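Local coordinates for effector protein Lem4 (lpg1101) (Legionella pneumophila subsp. pneumophila, PDB 6CGK) that acts as a membrane-associated protein tyrosine phosphatase, a translocated effector whose magnesium-binding haloacid dehalogenase (HAD) domain makes up this chain, studied here as an inactive mutant, at residues Ser39-Ala44 against Met55-Glu60; Gln79-Leu84 against Lys193-Asn198; Pro147-Ile152 against Thr197-Ala202. The protein carries 1 engineered substitution. All coordinates share one frame; numbering follows the deposited sequence.

Interaction 1 of 3, residues Ser39-Ala44 against Met55-Glu60; sequences SPLCEA and MRYKNE
Leu41 and Ala44, one turn apart on helix 40-46, offer their methyl groups to the ring of Tyr57 in an apolar contact. Leu41 CD1 lies 3.6 Å from Tyr57 CD2, and the CB of Ala44 meets the same flank farther out, 3.6 Å from Tyr57 CE2 and 3.7 Å from Tyr57 OH. Both methyls approach the ring obliquely. The leucine and tyrosine side chains run antiparallel alongside each other; the first torsion of Leu41, with CG pointing away from the backbone N (chi1 173°), sends its branched end toward the ring, and chi2 (63°) orients CD1.

Glu60 adds a contact of mixed character at the exposed margin. Its extended chain brings the carboxylate alongside Leu41, with Glu60 OE2 3.8 Å from Leu41 CB, so the acid packs on the leucine by van der Waals contact; no hydrogen bond joins the two segments.

Polar bonds act within each segment. Ser39 N-caps helix 40-46 through a weak bond from Cys42 N to Ser39 OG (3.4 Å), and a type I turn from Met55 to Lys58 leads into helix 58-62.

These short helices lie between strands 19-23 and 89-93 of the HAD domain. The side chain of Leu41 is about 10 Å from that of Asp25, a magnesium ligand. Leu41 also touches Ile68, and Tyr57 reaches Phe107 of helix 98-107, which flanks the pair.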
loop_
_atom_site.group_PDB
_atom_site.type_symbol
_atom_site.label_atom_id
_atom_site.label_comp_id
_atom_site.label_asym_id
_atom_site.label_seq_id
_atom_site.Cartn_x
_atom_site.Cartn_y
_atom_site.Cartn_z
ATOM N N SER A 39 5.579 3.397 18.398
ATOM C CA SER A 39 4.523 3.411 19.408
ATOM C C SER A 39 4.380 2.033 20.043
ATOM O O SER A 39 4.732 1.018 19.440
ATOM C CB SER A 39 3.177 3.820 18.798
ATOM O OG SER A 39 2.768 2.903 17.784
ATOM N N PRO A 40 3.896 1.982 21.283
ATOM C CA PRO A 40 3.684 0.686 21.934
ATOM C C PRO A 40 2.871 -0.294 21.091
ATOM O O PRO A 40 3.240 -1.468 20.999
ATOM C CB PRO A 40 2.950 1.090 23.207
ATOM C CG PRO A 40 3.562 2.422 23.561
ATOM C CD PRO A 40 3.699 3.110 22.201
ATOM N N LEU A 41 1.795 0.164 20.457
ATOM C CA LEU A 41 0.927 -0.753 19.708
ATOM C C LEU A 41 1.638 -1.313 18.483
ATOM O O LEU A 41 1.529 -2.510 18.175
ATOM C CB LEU A 41 -0.354 -0.032 19.301
ATOM C CG LEU A 41 -1.316 -0.796 18.372
ATOM C CD1 LEU A 41 -1.828 -2.050 19.069
ATOM C CD2 LEU A 41 -2.485 0.082 17.946
ATOM N N CYS A 42 2.373 -0.454 17.769
ATOM C CA CYS A 42 3.105 -0.917 16.609
ATOM C C CYS A 42 4.211 -1.887 17.028
ATOM O O CYS A 42 4.353 -2.957 16.429
ATOM C CB CYS A 42 3.637 0.303 15.875
ATOM S SG CYS A 42 4.472 -0.055 14.378
ATOM N N GLU A 43 4.960 -1.560 18.096
ATOM C CA GLU A 43 5.979 -2.486 18.561
ATOM C C GLU A 43 5.349 -3.811 19.013
ATOM O O GLU A 43 5.889 -4.890 18.743
ATOM C CB GLU A 43 6.778 -1.835 19.683
ATOM C CG GLU A 43 7.641 -2.808 20.394
ATOM C CD GLU A 43 8.913 -3.132 19.626
ATOM O OE1 GLU A 43 9.537 -4.156 19.989
ATOM O OE2 GLU A 43 9.278 -2.389 18.667
ATOM N N ALA A 44 4.221 -3.752 19.733
ATOM C CA ALA A 44 3.587 -4.981 20.197
ATOM C C ALA A 44 3.121 -5.848 19.021
ATOM O O ALA A 44 3.305 -7.071 19.024
ATOM C CB ALA A 44 2.392 -4.642 21.092
ATOM N N MET A 55 -5.381 -10.429 16.118
ATOM C CA MET A 55 -6.754 -9.991 16.360
ATOM C C MET A 55 -6.992 -9.642 17.817
ATOM O O MET A 55 -7.971 -8.952 18.142
ATOM C CB MET A 55 -7.741 -11.073 15.905
ATOM C CG MET A 55 -7.842 -11.151 14.359
ATOM S SD MET A 55 -8.441 -9.583 13.666
ATOM C CE MET A 55 -9.575 -9.174 14.959
ATOM N N ARG A 56 -6.141 -10.129 18.715
ATOM C CA ARG A 56 -6.309 -9.757 20.115
ATOM C C ARG A 56 -6.115 -8.265 20.345
ATOM O O ARG A 56 -6.580 -7.743 21.377
ATOM C CB ARG A 56 -5.314 -10.551 20.950
ATOM C CG ARG A 56 -5.676 -11.997 20.997
ATOM C CD ARG A 56 -4.858 -12.749 22.031
ATOM N NE ARG A 56 -5.214 -14.158 21.940
ATOM C CZ ARG A 56 -4.425 -15.078 21.407
ATOM N NH1 ARG A 56 -3.227 -14.731 20.969
ATOM N NH2 ARG A 56 -4.815 -16.333 21.341
ATOM N N TYR A 57 -5.396 -7.588 19.447
ATOM C CA TYR A 57 -5.162 -6.147 19.499
ATOM C C TYR A 57 -6.299 -5.309 18.910
ATOM O O TYR A 57 -6.223 -4.074 18.974
ATOM C CB TYR A 57 -3.833 -5.827 18.783
ATOM C CG TYR A 57 -2.690 -6.248 19.677
ATOM C CD1 TYR A 57 -2.275 -7.581 19.731
ATOM C CD2 TYR A 57 -2.103 -5.340 20.569
ATOM C CE1 TYR A 57 -1.244 -7.977 20.603
ATOM C CE2 TYR A 57 -1.067 -5.725 21.437
ATOM C CZ TYR A 57 -0.660 -7.048 21.454
ATOM O OH TYR A 57 0.327 -7.441 22.335
ATOM N N LYS A 58 -7.363 -5.919 18.374
ATOM C CA LYS A 58 -8.368 -5.100 17.709
ATOM C C LYS A 58 -9.016 -4.114 18.669
ATOM O O LYS A 58 -9.280 -2.962 18.299
ATOM C CB LYS A 58 -9.446 -5.965 17.064
ATOM C CG LYS A 58 -10.377 -5.123 16.175
ATOM C CD LYS A 58 -11.409 -5.981 15.421
ATOM C CE LYS A 58 -12.413 -5.126 14.640
ATOM N NZ LYS A 58 -13.174 -4.138 15.432
ATOM N N ASN A 59 -9.300 -4.544 19.904
ATOM C CA ASN A 59 -9.954 -3.653 20.858
ATOM C C ASN A 59 -9.068 -2.454 21.174
ATOM O O ASN A 59 -9.534 -1.309 21.185
ATOM C CB ASN A 59 -10.302 -4.412 22.135
ATOM C CG ASN A 59 -10.871 -3.504 23.223
ATOM O OD1 ASN A 59 -11.505 -2.484 22.937
ATOM N ND2 ASN A 59 -10.655 -3.883 24.468
ATOM N N GLU A 60 -7.770 -2.691 21.394
ATOM C CA GLU A 60 -6.875 -1.555 21.625
ATOM C C GLU A 60 -6.801 -0.645 20.395
ATOM O O GLU A 60 -6.819 0.587 20.525
ATOM C CB GLU A 60 -5.484 -2.044 22.020
ATOM C CG GLU A 60 -4.467 -0.882 22.181
ATOM C CD GLU A 60 -3.100 -1.345 22.639
ATOM O OE1 GLU A 60 -2.965 -2.538 22.963
ATOM O OE2 GLU A 60 -2.142 -0.519 22.651
#

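Interaction 2 of 3, residues Gln79-Leu84 against Lys193-Asn198; sequences QDVNKL and KEILTN
Val81 and Leu84 meet Ile195 and Leu196 through branched aliphatic groups alone, and the flat groups lie beside them. The side chain of Phe192, one turn before Leu196, is touched by Asp80, Val81 and Leu84, while that of Phe149 packs against Ile195. At the far end of the helix the amide of Asn198 turns back on its own backbone: Asn198 ND2 donates to Glu194 O at 2.6 Å, nearly straight at 170°. The acceptor lies close to the amide plane, and the donor is tilted 22° from the carbonyl plane, a geometry that fixes how the amide is turned.

Between the helices, Ile195 uses both its branches. With CG1 opposite the carbonyl carbon (chi1 -66°), CD1 runs out to Val81 CG2 at 3.7 Å, where the two chains meet roughly perpendicular. Its other branch, CG2, is 3.9 Å from Leu84 CD1. That same leucine methyl also meets Leu196 CD2, more loosely at 4.2 Å, and so sits across two successive residues of the partner helix.

In the Rossmann-like HAD fold, helix 72-82 leads into strand 89-93 and helix 188-198 follows the edge strand 176-180. The two pack side by side on one face of the parallel sheet, although more than a hundred residues separate them in sequence. Val81 packs on Ile90 of strand 89-93.

Toward the sheet, Glu194 OE1 is hydrogen-bonded to His179 NE2 on strand 176-180. On the outer side of helix 188-198, Lys193 O accepts twice from Thr197, from the backbone N and from OG1; the hydroxyl stands 2.7 Å from Lys193 O and well above the carbonyl plane.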
loop_
_atom_site.group_PDB
_atom_site.type_symbol
_atom_site.label_atom_id
_atom_site.label_comp_id
_atom_site.label_asym_id
_atom_site.label_seq_id
_atom_site.Cartn_x
_atom_site.Cartn_y
_atom_site.Cartn_z
ATOM N N GLN A 79 -10.799 -1.982 -0.687
ATOM C CA GLN A 79 -11.807 -2.993 -0.941
ATOM C C GLN A 79 -12.284 -2.938 -2.385
ATOM O O GLN A 79 -12.502 -3.985 -3.004
ATOM C CB GLN A 79 -12.964 -2.813 0.032
ATOM C CG GLN A 79 -12.590 -3.186 1.445
ATOM C CD GLN A 79 -13.750 -3.130 2.399
ATOM O OE1 GLN A 79 -13.807 -3.905 3.349
ATOM N NE2 GLN A 79 -14.667 -2.192 2.180
ATOM N N ASP A 80 -12.440 -1.731 -2.942
ATOM C CA ASP A 80 -12.876 -1.613 -4.333
ATOM C C ASP A 80 -11.808 -2.117 -5.293
ATOM O O ASP A 80 -12.125 -2.813 -6.273
ATOM C CB ASP A 80 -13.221 -0.164 -4.682
ATOM C CG ASP A 80 -14.530 0.311 -4.062
ATOM O OD1 ASP A 80 -15.402 -0.518 -3.684
ATOM O OD2 ASP A 80 -14.680 1.548 -3.967
ATOM N N VAL A 81 -10.547 -1.731 -5.069
ATOM C CA VAL A 81 -9.484 -2.123 -5.998
ATOM C C VAL A 81 -9.204 -3.619 -5.881
ATOM O O VAL A 81 -8.852 -4.263 -6.870
ATOM C CB VAL A 81 -8.208 -1.282 -5.755
ATOM C CG1 VAL A 81 -7.054 -1.781 -6.642
ATOM C CG2 VAL A 81 -8.469 0.183 -6.051
ATOM N N ASN A 82 -9.360 -4.203 -4.684
ATOM C CA ASN A 82 -9.259 -5.659 -4.552
ATOM C C ASN A 82 -10.177 -6.372 -5.533
ATOM O O ASN A 82 -9.841 -7.449 -6.052
ATOM C CB ASN A 82 -9.626 -6.095 -3.127
ATOM C CG ASN A 82 -8.438 -6.107 -2.173
ATOM O OD1 ASN A 82 -7.262 -6.125 -2.575
ATOM N ND2 ASN A 82 -8.748 -6.086 -0.874
ATOM N N LYS A 83 -11.366 -5.813 -5.778
ATOM C CA LYS A 83 -12.300 -6.473 -6.686
ATOM C C LYS A 83 -11.828 -6.398 -8.137
ATOM O O LYS A 83 -12.295 -7.187 -8.960
ATOM C CB LYS A 83 -13.708 -5.876 -6.552
ATOM C CG LYS A 83 -14.371 -6.062 -5.156
ATOM C CD LYS A 83 -15.654 -5.210 -5.000
ATOM C CE LYS A 83 -16.419 -5.453 -3.698
ATOM N NZ LYS A 83 -15.909 -4.603 -2.561
ATOM N N LEU A 84 -10.912 -5.480 -8.461
ATOM C CA LEU A 84 -10.363 -5.411 -9.811
ATOM C C LEU A 84 -9.220 -6.384 -10.031
ATOM O O LEU A 84 -8.664 -6.416 -11.133
ATOM C CB LEU A 84 -9.870 -3.998 -10.124
ATOM C CG LEU A 84 -10.874 -2.855 -9.988
ATOM C CD1 LEU A 84 -10.140 -1.545 -10.268
ATOM C CD2 LEU A 84 -12.051 -3.049 -10.937
ATOM N N LYS A 193 -11.412 6.578 -9.960
ATOM C CA LYS A 193 -11.784 6.998 -11.300
ATOM C C LYS A 193 -10.574 6.952 -12.231
ATOM O O LYS A 193 -10.692 6.538 -13.389
ATOM C CB LYS A 193 -12.407 8.394 -11.253
ATOM C CG LYS A 193 -12.798 8.921 -12.614
ATOM C CD LYS A 193 -13.311 10.337 -12.532
ATOM C CE LYS A 193 -14.550 10.433 -11.672
ATOM N NZ LYS A 193 -15.366 11.582 -12.142
ATOM N N GLU A 194 -9.394 7.336 -11.726
ATOM C CA GLU A 194 -8.186 7.321 -12.552
ATOM C C GLU A 194 -7.816 5.902 -12.978
ATOM O O GLU A 194 -7.432 5.675 -14.132
ATOM C CB GLU A 194 -7.012 7.969 -11.802
ATOM C CG GLU A 194 -7.156 9.469 -11.490
ATOM C CD GLU A 194 -5.916 10.063 -10.793
ATOM O OE1 GLU A 194 -5.109 9.291 -10.211
ATOM O OE2 GLU A 194 -5.752 11.306 -10.824
ATOM N N ILE A 195 -7.911 4.932 -12.063
ATOM C CA ILE A 195 -7.685 3.541 -12.455
ATOM C C ILE A 195 -8.627 3.154 -13.591
ATOM O O ILE A 195 -8.196 2.698 -14.654
ATOM C CB ILE A 195 -7.859 2.596 -11.257
ATOM C CG1 ILE A 195 -6.781 2.847 -10.210
ATOM C CG2 ILE A 195 -7.817 1.158 -11.727
ATOM C CD1 ILE A 195 -7.070 2.148 -8.880
ATOM N N LEU A 196 -9.933 3.332 -13.381
ATOM C CA LEU A 196 -10.905 2.882 -14.374
ATOM C C LEU A 196 -10.733 3.613 -15.700
ATOM O O LEU A 196 -10.942 3.031 -16.772
ATOM C CB LEU A 196 -12.330 3.083 -13.850
ATOM C CG LEU A 196 -12.775 2.250 -12.651
ATOM C CD1 LEU A 196 -14.272 2.437 -12.435
ATOM C CD2 LEU A 196 -12.453 0.786 -12.867
ATOM N N THR A 197 -10.383 4.901 -15.642
ATOM C CA THR A 197 -10.182 5.686 -16.863
ATOM C C THR A 197 -8.957 5.236 -17.648
ATOM O O THR A 197 -8.910 5.421 -18.865
ATOM C CB THR A 197 -10.046 7.176 -16.528
ATOM O OG1 THR A 197 -11.218 7.628 -15.832
ATOM C CG2 THR A 197 -9.881 7.985 -17.795
ATOM N N ASN A 198 -7.957 4.654 -16.988
ATOM C CA ASN A 198 -6.707 4.302 -17.645
ATOM C C ASN A 198 -6.482 2.803 -17.804
ATOM O O ASN A 198 -5.456 2.409 -18.358
ATOM C CB ASN A 198 -5.521 4.906 -16.882
ATOM C CG ASN A 198 -5.501 6.417 -16.941
ATOM O OD1 ASN A 198 -4.965 7.002 -17.874
ATOM N ND2 ASN A 198 -6.083 7.057 -15.940
#

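Interaction 3 of 3, residues Pro147-Ile152 against Thr197-Ala202; sequences PGFRLI and TNCDIA
Phe149 meets Asn198 and Cys199 with its ring and its CB. The closest approach is Phe149 CD1 to Asn198 CB at 3.5 Å; beyond it the asparagine amide runs nearly parallel to the ring, the planes only 9° apart, with Asn198 ND2 3.9 Å from Phe149 CE1. Cys199 comes in at the base of the ring. Its SG is 3.7 Å from Phe149 CB and equally far from Phe149 CD2, and it lies 4.5 Å from the ring centroid, 47° off the normal: an oblique sulfur-aromatic contact. Asn198 and the sulfur both stand on the same side of the ring plane. Over the opposite face lies Leu151 N, 4.1 Å above the plane and offset toward the rim.

The ring is placed by a first torsion that sets CG opposite the backbone N (chi1 177°), sending it toward the helices. Its backbone is held in turn: Phe149 N bonds to Asn18 OD1, and Phe149 O accepts from Arg150 NH1 at 2.9 Å, the donor well above the carbonyl plane. The same guanidinium makes a salt bridge with Glu140 and reaches Lys17 O and Leu146 O, tying the loop before the strand to its surroundings. On the other side, Cys199 is the N-cap residue of helix 200-206 and the first to leave the helical conformation of 188-198, so the sulfur enters from the break between the two helices. The contact thus joins that break to the N-terminal side of strand 150-154 in the parallel HAD sheet, away from the magnesium site.

No hydrogen bond crosses it. With Asn198 ND2 already bonded to Glu194 O, its amide can lie along the ring, and cohesion probably rests on dispersion and the polarisable sulfur.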
loop_
_atom_site.group_PDB
_atom_site.type_symbol
_atom_site.label_atom_id
_atom_site.label_comp_id
_atom_site.label_asym_id
_atom_site.label_seq_id
_atom_site.Cartn_x
_atom_site.Cartn_y
_atom_site.Cartn_z
ATOM N N PRO A 147 4.782 -3.009 -18.786
ATOM C CA PRO A 147 4.411 -1.589 -18.770
ATOM C C PRO A 147 2.905 -1.414 -18.798
ATOM O O PRO A 147 2.174 -2.229 -19.358
ATOM C CB PRO A 147 5.041 -1.035 -20.056
ATOM C CG PRO A 147 5.440 -2.191 -20.828
ATOM C CD PRO A 147 5.630 -3.352 -19.932
ATOM N N GLY A 148 2.465 -0.295 -18.256
ATOM C CA GLY A 148 1.043 0.011 -18.206
ATOM C C GLY A 148 0.803 1.121 -17.187
ATOM O O GLY A 148 1.650 1.985 -16.985
ATOM N N PHE A 149 -0.340 1.052 -16.530
ATOM C CA PHE A 149 -0.741 2.121 -15.633
ATOM C C PHE A 149 -0.046 1.987 -14.289
ATOM O O PHE A 149 0.112 0.881 -13.766
ATOM C CB PHE A 149 -2.261 2.098 -15.446
ATOM C CG PHE A 149 -2.765 3.114 -14.476
ATOM C CD1 PHE A 149 -2.779 4.461 -14.796
ATOM C CD2 PHE A 149 -3.243 2.718 -13.241
ATOM C CE1 PHE A 149 -3.268 5.406 -13.883
ATOM C CE2 PHE A 149 -3.730 3.658 -12.315
ATOM C CZ PHE A 149 -3.746 4.999 -12.647
ATOM N N ARG A 150 0.384 3.120 -13.738
ATOM C CA ARG A 150 1.007 3.155 -12.416
ATOM C C ARG A 150 0.392 4.273 -11.592
ATOM O O ARG A 150 0.365 5.433 -12.023
ATOM C CB ARG A 150 2.536 3.367 -12.489
ATOM C CG ARG A 150 3.329 2.237 -13.146
ATOM C CD ARG A 150 3.197 0.915 -12.364
ATOM N NE ARG A 150 4.001 -0.155 -12.993
ATOM C CZ ARG A 150 3.581 -0.915 -14.009
ATOM N NH1 ARG A 150 2.365 -0.736 -14.528
ATOM N NH2 ARG A 150 4.366 -1.868 -14.501
ATOM N N LEU A 151 -0.084 3.920 -10.402
ATOM C CA LEU A 151 -0.559 4.882 -9.418
ATOM C C LEU A 151 0.359 4.787 -8.208
ATOM O O LEU A 151 0.662 3.680 -7.750
ATOM C CB LEU A 151 -2.018 4.597 -9.024
ATOM C CG LEU A 151 -2.593 5.421 -7.866
ATOM C CD1 LEU A 151 -2.571 6.915 -8.170
ATOM C CD2 LEU A 151 -4.007 4.958 -7.532
ATOM N N ILE A 152 0.838 5.936 -7.721
ATOM C CA ILE A 152 1.723 6.000 -6.556
ATOM C C ILE A 152 1.159 7.038 -5.617
ATOM O O ILE A 152 0.971 8.193 -6.018
ATOM C CB ILE A 152 3.160 6.398 -6.929
ATOM C CG1 ILE A 152 3.790 5.388 -7.879
ATOM C CG2 ILE A 152 4.001 6.636 -5.652
ATOM C CD1 ILE A 152 5.181 5.854 -8.369
ATOM N N THR A 197 -10.383 4.901 -15.642
ATOM C CA THR A 197 -10.182 5.686 -16.863
ATOM C C THR A 197 -8.957 5.236 -17.648
ATOM O O THR A 197 -8.910 5.421 -18.865
ATOM C CB THR A 197 -10.046 7.176 -16.528
ATOM O OG1 THR A 197 -11.218 7.628 -15.832
ATOM C CG2 THR A 197 -9.881 7.985 -17.795
ATOM N N ASN A 198 -7.957 4.654 -16.988
ATOM C CA ASN A 198 -6.707 4.302 -17.645
ATOM C C ASN A 198 -6.482 2.803 -17.804
ATOM O O ASN A 198 -5.456 2.409 -18.358
ATOM C CB ASN A 198 -5.521 4.906 -16.882
ATOM C CG ASN A 198 -5.501 6.417 -16.941
ATOM O OD1 ASN A 198 -4.965 7.002 -17.874
ATOM N ND2 ASN A 198 -6.083 7.057 -15.940
ATOM N N CYS A 199 -7.389 1.952 -17.329
ATOM C CA CYS A 199 -7.214 0.498 -17.388
ATOM C C CYS A 199 -8.451 -0.093 -18.061
ATOM O O CYS A 199 -9.442 -0.407 -17.394
ATOM C CB CYS A 199 -6.995 -0.107 -16.002
ATOM S SG CYS A 199 -5.539 0.514 -15.091
ATOM N N ASP A 200 -8.368 -0.270 -19.377
ATOM C CA ASP A 200 -9.527 -0.690 -20.156
ATOM C C ASP A 200 -10.098 -2.012 -19.651
ATOM O O ASP A 200 -11.315 -2.148 -19.463
ATOM C CB ASP A 200 -9.141 -0.792 -21.631
ATOM N N ILE A 201 -9.237 -3.009 -19.435
ATOM C CA ILE A 201 -9.755 -4.317 -19.054
ATOM C C ILE A 201 -10.286 -4.277 -17.634
ATOM O O ILE A 201 -11.233 -5.000 -17.294
ATOM C CB ILE A 201 -8.686 -5.410 -19.216
ATOM C CG1 ILE A 201 -7.974 -5.266 -20.565
ATOM C CG2 ILE A 201 -9.331 -6.787 -19.074
ATOM C CD1 ILE A 201 -8.900 -5.367 -21.760
ATOM N N ALA A 202 -9.697 -3.435 -16.786
ATOM C CA ALA A 202 -10.260 -3.222 -15.460
ATOM C C ALA A 202 -11.716 -2.782 -15.556
ATOM O O ALA A 202 -12.608 -3.396 -14.956
ATOM C CB ALA A 202 -9.431 -2.188 -14.694
#

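In the fold
Interactions 2 and 3 are buried and lie side by side, their centres about 9 Å apart on one side of the chain's centre; interaction 1 is partly exposed on the opposite side, its centre about 31 and 35 Å from theirs. Helix 188-198 serves both buried contacts: Ile195 faces Val81 and Leu84 while its CG1 backs onto Phe149 CE2 at 3.8 Å, so the two contacts are continuous. Chemistry follows place. Interaction 2 is wholly aliphatic, interaction 3 sets an aromatic ring against sulfur and amide, and interaction 1, between short helices outside the sheet, is built round a tyrosine ring, with a glutamate at its exposed margin.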